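Local structure of putative peptidyl-arginine deiminase family protein (Campylobacter jejuni subsp. jejuni serotype O:2, 6B10) at residues E252-P256 with A268-F273; E195-I199 with H232-L236; L158-C163 with D205-D209; I281-Y285 with G319-C323; A221-C225 with L236-K240. The protein probably hydrolyses agmatine to N-carbamoylputrescine and ammonia, the agmatine deiminase (agmatine iminohydrolase) step of polyamine biosynthesis. All coordinates share one frame; numbering follows the deposited sequence.

How the contacts relate
Following the chain from the N terminus, contact 3 closes first, joining the strand-to-helix turn 158-163 to the loop 205-209. Contact 2 opens at 195-199, within the span that contact 3 encloses, so the two cross; E195 bonds to H162 and S161. Contact 2 ends on helix 233-244, where contact 5 also ends, sharing L236 and packing the helix on strand 219-224. Contact 1 then folds the loop 268-273 back on strand 249-254, neighbour of 219-224 in the same sheet, and K240 bridges to E252. Contact 4 closes last, strand 279-284 meeting 319-323. N272 and Y285 tie contacts 1 and 4, while D209 reaches N272 and H322, joining contact 3 to both.

Contact 1: E252-P256 with A268-F273; sequences ELPIP and ATYANF
L253 and Y270 each set CG opposite their own carbonyl carbon (chi1 -56° and -66°), and with these torsions L253 CB and Y270 CB meet at 4.2 Å. L253 works through one branch: L253 CD1 lies 3.8 Å from A271 CA. The same methyl, L253 CD1, ends 4.2 Å from F273 CE2, approaching that ring at a slant, while the carbonyl oxygen of A271 sits above the ring centre. The Y270 ring meets the proline-rich end of 252-256. P254 O lies in the plane of the Y270 ring, at the edge, 3.3 Å from Y270 CE2. P256 comes against the tyrosine from the opposite direction and places P256 CD 3.7 Å from Y270 CE2, obliquely to the ring. P256 CG also packs on A268 CB at 3.6 Å. The segment 252-256 carries the end of strand 249-254, an outer strand of the three-stranded sheet it forms with 219-224 and 212-216, and the loop 268-273 leads on to strand 274-276 of another sheet. No direct hydrogen bond links the two segments. A water spans the gap, donating to L253 O at 2.9 Å. It accepts from Y270 N at 3.1 Å. T269 CB points away from 252-256, and T269 OG1 takes the N-H of A271, an ST turn. Beyond the segments, the Y270 hydroxyl is hydrogen-bonded to D290, and R213 reaches the carbonyl oxygens of A271 and F273.

Contact 2: E195-I199 with H232-L236; sequences ENGFI and HYLPL
F198 and P235 cross at a slant where the early part of helix 233-244 packs against the loop that follows strand 190-194. The phenylalanine holds CG between its backbone N and carbonyl carbon (chi1 47°), which swings the ring back toward the helix although CB starts away from it. F198 CE2 then lies 4.0 Å from P235 CG. H232 and I199 meet at about a right angle, with I199 CG1 4.1 Å from H232 CD2. The imidazole offers its edge to the loop backbone: F198 O lies near the ring plane, 3.3 Å from H232 CD2. ND1 of H232 is hydrogen-bonded to D230, which would help fix the ring's rotation. The backbones come closest at G197, whose CA is 4.2 Å from P235 CA. The glycine takes a positive phi (91°) here, and G197 N is 3.3 Å from P235 O at an angle too poor for a hydrogen bond. Just before it in the chain, the backbone N-H groups of E195 and N196 bond to E242, farther along the same helix. L236, whose CB points away from the loop, brings L236 CD2 to 4.1 Å from G197 CA.

Contact 3: L158-C163 with D205-D209; sequences LTSSHC and DHHID
The imidazole of H206 takes H162 CB and S160 OG over one of its faces. H162 CB stands 4.2 Å from the H206 ring centroid, 26° off the normal, a CH-pi contact. The two histidine rings are nearly parallel, planes at 15°, but slid so far apart that they barely overlap, with centroids separated by 5.4 Å. S160 OG lies 4.0 Å from H206 ND1 and at the same time in the plane of the H162 ring, at its edge. C163 SG approaches the H206 ring obliquely. H206 ND1 is buried here with no partner in the model, whereas H162 NE2 is hydrogen-bonded to the carbonyl of E195. S160 is the N-cap residue where strand 156-160 turns directly into helix 161-167: S160 OG accepts from H162 N at 3.2 Å. Against the strand itself lies I208: with CG1 opposite its backbone N (chi1 -160°) and the chain bent at chi2, I208 CD1 lies 3.6 Å from T159 C. L158 crosses this side chain at about a right angle, L158 CG 4.1 Å from I208 CG1. A water weakly links the two backbones, accepting from I208 N at 3.0 Å and from S160 N. H207 CB points away from 158-163, and H207 NE2 is weakly bonded to D90; D209 OD2 bonds to H322.

Contact 4: I281-Y285 with G319-C323; sequences IVPFY and GSLHC
One polar bond crosses this contact: S320 OG donates to Y285 OH at 3.1 Å. S320 turns OG opposite its backbone N (chi1 -173°), which carries it out to the tyrosine, and it meets the ring end at a slant. The Y285 hydroxyl has a stronger partner in T269 O, so two bonds grip the hydroxyl oxygen and fix the position of the ring's far end. S320 OG also lies 3.5 Å from P283 CB. The apolar part rests on a single branch of L321. The methyl L321 CD1 presses on the V282-P283 peptide, 3.5 Å from P283 N and 3.6 Å from V282 C. I281 CG2 touches L321 CD1 at 3.9 Å, the two side chains crossing at about a right angle, while P283 CD lies 4.1 Å from L321 CD1 on a more oblique path. F47 and V309 also touch L321, and the next residue, H322, bonds to D209 and E15. The contact thus sets the loop before strand 326-329 against strand 279-284, the middle of a three-stranded sheet, consistent with the alpha/beta-propeller of the guanidine-modifying (pentein) enzymes.

Contact 5: A221-C225 with L236-K240; sequences AHCIC and LQKMK
L236 supplies the main apolar contact, its two methyls spaced along the strand from C223 to C225. L236 CD2 lies 4.1 Å from C223 CB. L236 CD1 reaches C225 CB at 4.0 Å. I224 starts away from the helix, but CG1 stands opposite its backbone N and leads I224 CD1 back to lie 3.7 Å from L236 O. The same methyl, I224 CD1, is 3.7 Å from Q237 NE2, where the glutamine chain, folded at chi2, crosses the isoleucine at a slant. M239 bends at chi3 and sets M239 CE 3.5 Å from C223 O. H222 and M239 run past one another in opposite senses, and M239 CE also touches H222 CB. Strand 219-224, helix 233-244 and strand 249-254 make up a beta-alpha-beta unit, and this is the packing of its helix on its first strand. The short axes approach to 8.0 Å and run roughly antiparallel, at 149°. K240 belongs to both kinds of interaction. K240 and H222 cross obliquely, K240 CG 3.9 Å from H222 CE1, and the far end of the extended lysine, NZ, forms a salt bridge with E252 on the second strand of the unit. H222 ND1 is turned back to its own strand, donating to C223 O at 3.1 Å. That bond is fairly straight at the hydrogen (156°) but approaches from above the carbonyl plane rather than along a lone pair, and it would limit rotation of the imidazole. The C223 side chain also touches I199 and T269.

Contact 1: E252-P256 with A268-F273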
# COMPACT_ATOMS: atom_id res chain seq x y z
N GLU A 252 -9.79 -12.45 9.72
CA GLU A 252 -8.63 -12.31 10.60
C GLU A 252 -7.33 -12.74 9.94
O GLU A 252 -7.30 -13.71 9.18
CB GLU A 252 -8.84 -13.08 11.90
CG GLU A 252 -9.93 -12.48 12.78
CD GLU A 252 -10.08 -13.17 14.12
OE1 GLU A 252 -9.42 -14.20 14.36
OE2 GLU A 252 -10.87 -12.67 14.95
N LEU A 253 -6.27 -12.00 10.23
CA LEU A 253 -4.94 -12.28 9.70
C LEU A 253 -4.00 -12.47 10.88
O LEU A 253 -3.38 -11.52 11.33
CB LEU A 253 -4.47 -11.11 8.84
CG LEU A 253 -5.37 -10.70 7.68
CD1 LEU A 253 -4.89 -9.39 7.07
CD2 LEU A 253 -5.44 -11.79 6.61
N PRO A 254 -3.90 -13.71 11.40
CA PRO A 254 -3.06 -13.94 12.58
C PRO A 254 -1.59 -13.72 12.28
O PRO A 254 -1.06 -14.31 11.34
CB PRO A 254 -3.32 -15.41 12.93
CG PRO A 254 -3.82 -16.03 11.66
CD PRO A 254 -4.59 -14.94 10.98
N ILE A 255 -0.93 -12.88 13.07
CA ILE A 255 0.48 -12.58 12.83
C ILE A 255 1.32 -13.84 13.01
O ILE A 255 0.96 -14.73 13.78
CB ILE A 255 1.00 -11.44 13.74
CG1 ILE A 255 0.98 -11.83 15.22
CG2 ILE A 255 0.20 -10.16 13.49
CD1 ILE A 255 1.53 -10.75 16.15
N PRO A 256 2.44 -13.94 12.27
CA PRO A 256 3.27 -15.12 12.41
C PRO A 256 4.02 -15.11 13.74
O PRO A 256 3.96 -14.13 14.48
CB PRO A 256 4.23 -15.01 11.23
CG PRO A 256 4.35 -13.55 10.99
CD PRO A 256 3.01 -12.97 11.32
N ALA A 268 6.40 -8.30 10.85
CA ALA A 268 5.79 -9.15 9.84
C ALA A 268 4.27 -9.06 9.97
O ALA A 268 3.72 -9.25 11.05
CB ALA A 268 6.24 -10.59 10.02
N THR A 269 3.61 -8.74 8.86
CA THR A 269 2.16 -8.56 8.84
C THR A 269 1.59 -9.02 7.50
O THR A 269 2.16 -8.75 6.44
CB THR A 269 1.76 -7.08 9.09
OG1 THR A 269 0.36 -6.90 8.85
CG2 THR A 269 2.56 -6.13 8.20
N TYR A 270 0.45 -9.72 7.56
CA TYR A 270 -0.19 -10.21 6.35
C TYR A 270 -1.12 -9.17 5.72
O TYR A 270 -1.60 -9.36 4.60
CB TYR A 270 -0.94 -11.52 6.63
CG TYR A 270 -0.02 -12.69 6.99
CD1 TYR A 270 0.83 -13.25 6.04
CD2 TYR A 270 -0.02 -13.24 8.28
CE1 TYR A 270 1.66 -14.31 6.35
CE2 TYR A 270 0.82 -14.30 8.60
CZ TYR A 270 1.66 -14.84 7.64
OH TYR A 270 2.48 -15.90 7.97
N ALA A 271 -1.35 -8.07 6.43
CA ALA A 271 -2.20 -6.99 5.91
C ALA A 271 -1.53 -6.19 4.78
O ALA A 271 -2.21 -5.51 4.01
CB ALA A 271 -2.62 -6.06 7.04
N ASN A 272 -0.21 -6.29 4.66
CA ASN A 272 0.54 -5.56 3.63
C ASN A 272 0.53 -6.27 2.27
O ASN A 272 1.55 -6.34 1.57
CB ASN A 272 1.98 -5.34 4.11
CG ASN A 272 2.52 -3.98 3.74
OD1 ASN A 272 3.46 -3.87 2.95
ND2 ASN A 272 1.94 -2.93 4.30
N PHE A 273 -0.63 -6.81 1.89
CA PHE A 273 -0.83 -7.39 0.57
C PHE A 273 -1.10 -6.31 -0.47
O PHE A 273 -1.23 -5.13 -0.13
CB PHE A 273 -1.96 -8.44 0.57
CG PHE A 273 -3.23 -8.01 1.28
CD1 PHE A 273 -3.95 -6.88 0.86
CD2 PHE A 273 -3.75 -8.77 2.32
CE1 PHE A 273 -5.13 -6.52 1.50
CE2 PHE A 273 -4.92 -8.40 2.96
CZ PHE A 273 -5.62 -7.28 2.55
O HOH W 1 -1.06 -10.28 10.19

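Contact 2: E195-I199 with H232-L236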
# COMPACT_ATOMS: atom_id res chain seq x y z
N GLU A 195 -8.17 3.67 16.79
CA GLU A 195 -7.33 4.08 17.92
C GLU A 195 -6.28 3.02 18.26
O GLU A 195 -5.13 3.35 18.53
CB GLU A 195 -8.18 4.33 19.17
CG GLU A 195 -9.27 5.39 19.00
CD GLU A 195 -8.70 6.78 18.76
OE1 GLU A 195 -7.69 7.13 19.40
OE2 GLU A 195 -9.28 7.53 17.94
N ASN A 196 -6.70 1.75 18.23
CA ASN A 196 -5.89 0.65 18.77
C ASN A 196 -5.12 -0.17 17.76
O ASN A 196 -5.40 -0.14 16.56
CB ASN A 196 -6.80 -0.29 19.57
CG ASN A 196 -7.33 0.36 20.83
OD1 ASN A 196 -6.58 0.55 21.79
ND2 ASN A 196 -8.61 0.68 20.85
N GLY A 197 -4.16 -0.93 18.29
CA GLY A 197 -3.39 -1.90 17.53
C GLY A 197 -2.14 -1.30 16.96
O GLY A 197 -2.07 -0.09 16.72
N PHE A 198 -1.14 -2.14 16.73
CA PHE A 198 0.02 -1.74 15.92
C PHE A 198 0.89 -2.96 15.55
O PHE A 198 0.60 -4.08 15.98
CB PHE A 198 0.84 -0.64 16.60
CG PHE A 198 1.12 -0.90 18.05
CD1 PHE A 198 2.22 -1.66 18.43
CD2 PHE A 198 0.30 -0.38 19.03
CE1 PHE A 198 2.49 -1.89 19.76
CE2 PHE A 198 0.55 -0.61 20.36
CZ PHE A 198 1.65 -1.37 20.73
N ILE A 199 1.91 -2.72 14.73
CA ILE A 199 2.88 -3.73 14.33
C ILE A 199 4.20 -3.04 13.98
O ILE A 199 5.09 -2.93 14.82
CB ILE A 199 2.38 -4.57 13.12
CG1 ILE A 199 1.55 -5.77 13.59
CG2 ILE A 199 3.55 -5.13 12.29
CD1 ILE A 199 0.43 -6.14 12.65
N HIS A 232 1.69 -7.87 21.15
CA HIS A 232 0.63 -7.49 20.21
C HIS A 232 -0.76 -7.93 20.62
O HIS A 232 -1.74 -7.45 20.05
CB HIS A 232 0.92 -8.08 18.83
CG HIS A 232 2.14 -7.53 18.17
ND1 HIS A 232 3.34 -8.20 18.13
CD2 HIS A 232 2.34 -6.36 17.52
CE1 HIS A 232 4.23 -7.47 17.47
NE2 HIS A 232 3.65 -6.35 17.09
N TYR A 233 -0.88 -8.83 21.60
CA TYR A 233 -2.17 -9.45 21.90
C TYR A 233 -3.28 -8.45 22.22
O TYR A 233 -4.33 -8.47 21.57
CB TYR A 233 -2.05 -10.46 23.05
CG TYR A 233 -3.35 -11.16 23.34
CD1 TYR A 233 -3.76 -12.25 22.58
CD2 TYR A 233 -4.21 -10.71 24.35
CE1 TYR A 233 -4.96 -12.88 22.83
CE2 TYR A 233 -5.41 -11.34 24.60
CZ TYR A 233 -5.79 -12.42 23.84
OH TYR A 233 -6.99 -13.05 24.08
N LEU A 234 -3.06 -7.60 23.22
CA LEU A 234 -4.11 -6.69 23.70
C LEU A 234 -4.40 -5.51 22.77
O LEU A 234 -5.57 -5.17 22.57
CB LEU A 234 -3.80 -6.19 25.12
CG LEU A 234 -3.83 -7.25 26.24
CD1 LEU A 234 -3.31 -6.67 27.54
CD2 LEU A 234 -5.23 -7.82 26.44
N PRO A 235 -3.36 -4.87 22.20
CA PRO A 235 -3.60 -3.85 21.19
C PRO A 235 -4.44 -4.35 20.02
O PRO A 235 -5.38 -3.67 19.60
CB PRO A 235 -2.19 -3.49 20.70
CG PRO A 235 -1.32 -3.78 21.87
CD PRO A 235 -1.93 -4.95 22.57
N LEU A 236 -4.12 -5.54 19.52
CA LEU A 236 -4.88 -6.13 18.41
C LEU A 236 -6.25 -6.63 18.85
O LEU A 236 -7.20 -6.57 18.07
CB LEU A 236 -4.08 -7.24 17.72
CG LEU A 236 -2.83 -6.73 16.98
CD1 LEU A 236 -2.07 -7.89 16.35
CD2 LEU A 236 -3.19 -5.69 15.92

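Contact 3: L158-C163 with D205-D209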
# COMPACT_ATOMS: atom_id res chain seq x y z
N LEU A 158 -10.51 4.02 5.75
CA LEU A 158 -9.99 3.46 6.97
C LEU A 158 -8.64 4.12 7.23
O LEU A 158 -7.85 4.33 6.31
CB LEU A 158 -9.84 1.95 6.78
CG LEU A 158 -9.76 0.95 7.92
CD1 LEU A 158 -10.90 1.12 8.91
CD2 LEU A 158 -9.75 -0.46 7.34
N THR A 159 -8.38 4.50 8.48
CA THR A 159 -7.11 5.13 8.84
C THR A 159 -6.86 5.01 10.34
O THR A 159 -7.76 4.68 11.10
CB THR A 159 -7.07 6.62 8.40
OG1 THR A 159 -5.74 7.13 8.52
CG2 THR A 159 -8.02 7.47 9.24
N SER A 160 -5.62 5.28 10.75
CA SER A 160 -5.26 5.25 12.16
C SER A 160 -5.14 6.66 12.72
O SER A 160 -4.50 7.52 12.12
CB SER A 160 -3.94 4.49 12.35
OG SER A 160 -3.47 4.64 13.68
N SER A 161 -5.74 6.87 13.89
CA SER A 161 -5.63 8.14 14.61
C SER A 161 -4.18 8.55 14.91
O SER A 161 -3.87 9.73 14.98
CB SER A 161 -6.41 8.06 15.93
OG SER A 161 -7.78 7.81 15.68
N HIS A 162 -3.32 7.55 15.08
CA HIS A 162 -1.92 7.80 15.40
C HIS A 162 -1.13 8.37 14.22
O HIS A 162 -0.12 9.05 14.42
CB HIS A 162 -1.26 6.50 15.90
CG HIS A 162 -1.90 5.95 17.14
ND1 HIS A 162 -1.41 6.20 18.40
CD2 HIS A 162 -3.00 5.17 17.31
CE1 HIS A 162 -2.17 5.59 19.30
NE2 HIS A 162 -3.14 4.96 18.66
N CYS A 163 -1.58 8.10 12.99
CA CYS A 163 -0.89 8.58 11.79
C CYS A 163 -1.12 10.06 11.52
O CYS A 163 -0.22 10.88 11.70
CB CYS A 163 -1.32 7.77 10.56
SG CYS A 163 -1.07 6.00 10.70
N ASP A 205 6.95 5.63 10.55
CA ASP A 205 5.61 5.97 10.08
C ASP A 205 4.60 4.86 10.43
O ASP A 205 4.71 3.74 9.93
CB ASP A 205 5.62 6.21 8.57
N HIS A 206 3.64 5.20 11.28
CA HIS A 206 2.52 4.31 11.62
C HIS A 206 1.62 4.21 10.37
O HIS A 206 1.38 5.23 9.71
CB HIS A 206 1.74 4.89 12.81
CG HIS A 206 1.05 3.87 13.66
ND1 HIS A 206 0.13 2.97 13.15
CD2 HIS A 206 1.11 3.63 14.99
CE1 HIS A 206 -0.32 2.21 14.13
NE2 HIS A 206 0.26 2.59 15.26
N HIS A 207 1.14 3.01 10.04
CA HIS A 207 0.37 2.81 8.81
C HIS A 207 -0.79 1.83 8.96
O HIS A 207 -0.60 0.72 9.44
CB HIS A 207 1.27 2.31 7.69
CG HIS A 207 2.22 3.33 7.15
ND1 HIS A 207 1.87 4.65 6.97
CD2 HIS A 207 3.49 3.20 6.70
CE1 HIS A 207 2.90 5.30 6.46
NE2 HIS A 207 3.90 4.45 6.29
N ILE A 208 -1.97 2.24 8.50
CA ILE A 208 -3.14 1.39 8.51
C ILE A 208 -2.94 0.13 7.66
O ILE A 208 -3.54 -0.91 7.96
CB ILE A 208 -4.40 2.16 8.04
CG1 ILE A 208 -5.69 1.45 8.52
CG2 ILE A 208 -4.43 2.32 6.53
CD1 ILE A 208 -5.92 1.57 10.01
N ASP A 209 -2.09 0.20 6.63
CA ASP A 209 -1.86 -0.96 5.78
C ASP A 209 -0.99 -2.05 6.42
O ASP A 209 -0.68 -3.05 5.78
CB ASP A 209 -1.35 -0.56 4.38
CG ASP A 209 0.11 -0.09 4.38
OD1 ASP A 209 0.68 0.17 5.46
OD2 ASP A 209 0.70 0.01 3.29
O HOH W 2 -2.78 5.13 8.98

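Contact 4: I281-Y285 with G319-C323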
# COMPACT_ATOMS: atom_id res chain seq x y z
N ILE A 281 -1.67 -10.29 -4.12
CA ILE A 281 -0.33 -10.76 -3.80
C ILE A 281 -0.12 -10.58 -2.30
O ILE A 281 -0.16 -9.46 -1.80
CB ILE A 281 0.76 -10.00 -4.59
CG1 ILE A 281 0.37 -9.85 -6.07
CG2 ILE A 281 2.10 -10.70 -4.45
CD1 ILE A 281 0.09 -11.15 -6.80
N VAL A 282 0.09 -11.69 -1.60
CA VAL A 282 0.18 -11.66 -0.13
C VAL A 282 1.60 -11.96 0.33
O VAL A 282 2.28 -12.80 -0.25
CB VAL A 282 -0.83 -12.64 0.53
CG1 VAL A 282 -2.25 -12.28 0.14
CG2 VAL A 282 -0.56 -14.09 0.16
N PRO A 283 2.06 -11.27 1.38
CA PRO A 283 3.38 -11.59 1.91
C PRO A 283 3.39 -12.93 2.63
O PRO A 283 2.47 -13.23 3.40
CB PRO A 283 3.67 -10.44 2.89
CG PRO A 283 2.35 -9.85 3.24
CD PRO A 283 1.40 -10.18 2.13
N PHE A 284 4.40 -13.75 2.33
CA PHE A 284 4.67 -14.99 3.04
C PHE A 284 5.94 -14.77 3.87
O PHE A 284 6.85 -14.06 3.45
CB PHE A 284 4.87 -16.14 2.05
CG PHE A 284 3.60 -16.88 1.67
CD1 PHE A 284 2.33 -16.35 1.90
CD2 PHE A 284 3.68 -18.13 1.05
CE1 PHE A 284 1.18 -17.05 1.54
CE2 PHE A 284 2.54 -18.83 0.68
CZ PHE A 284 1.29 -18.29 0.93
N TYR A 285 5.98 -15.38 5.05
CA TYR A 285 7.12 -15.23 5.97
C TYR A 285 7.71 -16.58 6.41
O TYR A 285 8.51 -16.65 7.35
CB TYR A 285 6.67 -14.42 7.19
CG TYR A 285 6.15 -13.04 6.84
CD1 TYR A 285 7.00 -12.05 6.34
CD2 TYR A 285 4.80 -12.71 7.01
CE1 TYR A 285 6.54 -10.79 6.01
CE2 TYR A 285 4.32 -11.44 6.69
CZ TYR A 285 5.19 -10.48 6.19
OH TYR A 285 4.72 -9.21 5.87
N GLY A 319 9.27 -2.59 6.06
CA GLY A 319 8.11 -2.57 5.18
C GLY A 319 7.92 -3.92 4.52
O GLY A 319 8.76 -4.81 4.65
N SER A 320 6.81 -4.08 3.82
CA SER A 320 6.52 -5.34 3.14
C SER A 320 5.98 -5.01 1.75
O SER A 320 6.19 -3.90 1.27
CB SER A 320 5.57 -6.18 3.99
OG SER A 320 5.40 -7.47 3.44
N LEU A 321 5.28 -5.95 1.12
CA LEU A 321 4.92 -5.84 -0.30
C LEU A 321 4.17 -4.56 -0.64
O LEU A 321 4.55 -3.87 -1.59
CB LEU A 321 4.11 -7.05 -0.78
CG LEU A 321 4.75 -8.45 -0.63
CD1 LEU A 321 3.78 -9.51 -1.13
CD2 LEU A 321 6.08 -8.56 -1.36
N HIS A 322 3.12 -4.24 0.12
CA HIS A 322 2.27 -3.07 -0.17
C HIS A 322 3.06 -1.76 -0.07
O HIS A 322 2.87 -0.86 -0.89
CB HIS A 322 1.07 -3.01 0.78
CG HIS A 322 -0.02 -2.07 0.36
ND1 HIS A 322 -0.34 -0.94 1.08
CD2 HIS A 322 -0.87 -2.09 -0.69
CE1 HIS A 322 -1.33 -0.30 0.48
NE2 HIS A 322 -1.67 -0.98 -0.60
N CYS A 323 3.94 -1.67 0.92
CA CYS A 323 4.79 -0.48 1.12
C CYS A 323 5.74 -0.22 -0.05
O CYS A 323 6.10 0.92 -0.32
CB CYS A 323 5.63 -0.62 2.40
SG CYS A 323 4.69 -0.77 3.93

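Contact 5: A221-C225 with L236-K240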
# COMPACT_ATOMS: atom_id res chain seq x y z
N ALA A 221 -10.15 -7.08 6.31
CA ALA A 221 -9.19 -8.06 6.78
C ALA A 221 -8.26 -7.33 7.73
O ALA A 221 -7.78 -6.25 7.39
CB ALA A 221 -8.41 -8.65 5.62
N HIS A 222 -7.99 -7.93 8.89
CA HIS A 222 -7.25 -7.24 9.95
C HIS A 222 -6.36 -8.19 10.76
O HIS A 222 -6.70 -9.35 10.99
CB HIS A 222 -8.20 -6.48 10.89
CG HIS A 222 -9.06 -7.36 11.74
ND1 HIS A 222 -8.64 -7.87 12.96
CD2 HIS A 222 -10.32 -7.83 11.56
CE1 HIS A 222 -9.60 -8.62 13.47
NE2 HIS A 222 -10.63 -8.61 12.64
N CYS A 223 -5.22 -7.65 11.19
CA CYS A 223 -4.28 -8.40 12.00
C CYS A 223 -4.90 -8.81 13.32
O CYS A 223 -5.72 -8.10 13.88
CB CYS A 223 -3.03 -7.58 12.26
SG CYS A 223 -2.09 -7.28 10.76
N ILE A 224 -4.52 -9.99 13.78
CA ILE A 224 -4.91 -10.48 15.10
C ILE A 224 -3.72 -11.24 15.66
O ILE A 224 -2.81 -11.62 14.91
CB ILE A 224 -6.20 -11.35 15.04
CG1 ILE A 224 -6.91 -11.43 16.39
CG2 ILE A 224 -5.91 -12.76 14.57
CD1 ILE A 224 -7.26 -10.10 17.04
N CYS A 225 -3.70 -11.43 16.97
CA CYS A 225 -2.65 -12.20 17.62
C CYS A 225 -3.30 -13.19 18.58
O CYS A 225 -4.13 -12.80 19.41
CB CYS A 225 -1.71 -11.28 18.38
SG CYS A 225 -0.42 -12.16 19.27
N LEU A 236 -4.12 -5.54 19.52
CA LEU A 236 -4.88 -6.13 18.41
C LEU A 236 -6.25 -6.63 18.85
O LEU A 236 -7.20 -6.57 18.07
CB LEU A 236 -4.08 -7.24 17.72
CG LEU A 236 -2.83 -6.73 16.98
CD1 LEU A 236 -2.07 -7.89 16.35
CD2 LEU A 236 -3.19 -5.69 15.92
N GLN A 237 -6.37 -7.12 20.08
CA GLN A 237 -7.69 -7.47 20.61
C GLN A 237 -8.58 -6.23 20.72
O GLN A 237 -9.76 -6.29 20.39
CB GLN A 237 -7.60 -8.20 21.95
CG GLN A 237 -7.22 -9.67 21.82
CD GLN A 237 -8.31 -10.51 21.15
OE1 GLN A 237 -9.50 -10.27 21.32
NE2 GLN A 237 -7.89 -11.52 20.38
N LYS A 238 -8.01 -5.12 21.17
CA LYS A 238 -8.76 -3.85 21.24
C LYS A 238 -9.13 -3.33 19.85
O LYS A 238 -10.26 -2.88 19.63
CB LYS A 238 -7.96 -2.79 21.99
CG LYS A 238 -7.87 -3.00 23.50
CD LYS A 238 -6.97 -1.95 24.12
CE LYS A 238 -6.60 -2.30 25.55
NZ LYS A 238 -5.48 -1.44 26.04
N MET A 239 -8.19 -3.40 18.91
CA MET A 239 -8.48 -3.05 17.52
C MET A 239 -9.62 -3.90 16.98
O MET A 239 -10.50 -3.39 16.28
CB MET A 239 -7.23 -3.22 16.65
CG MET A 239 -7.36 -2.59 15.27
SD MET A 239 -5.92 -2.90 14.23
CE MET A 239 -6.15 -4.63 13.85
N LYS A 240 -9.62 -5.19 17.30
CA LYS A 240 -10.70 -6.08 16.87
C LYS A 240 -12.06 -5.57 17.34
O LYS A 240 -13.01 -5.51 16.56
CB LYS A 240 -10.46 -7.51 17.37
CG LYS A 240 -11.49 -8.52 16.89
CD LYS A 240 -11.28 -9.89 17.52
CE LYS A 240 -12.42 -10.85 17.19
NZ LYS A 240 -11.99 -12.28 17.27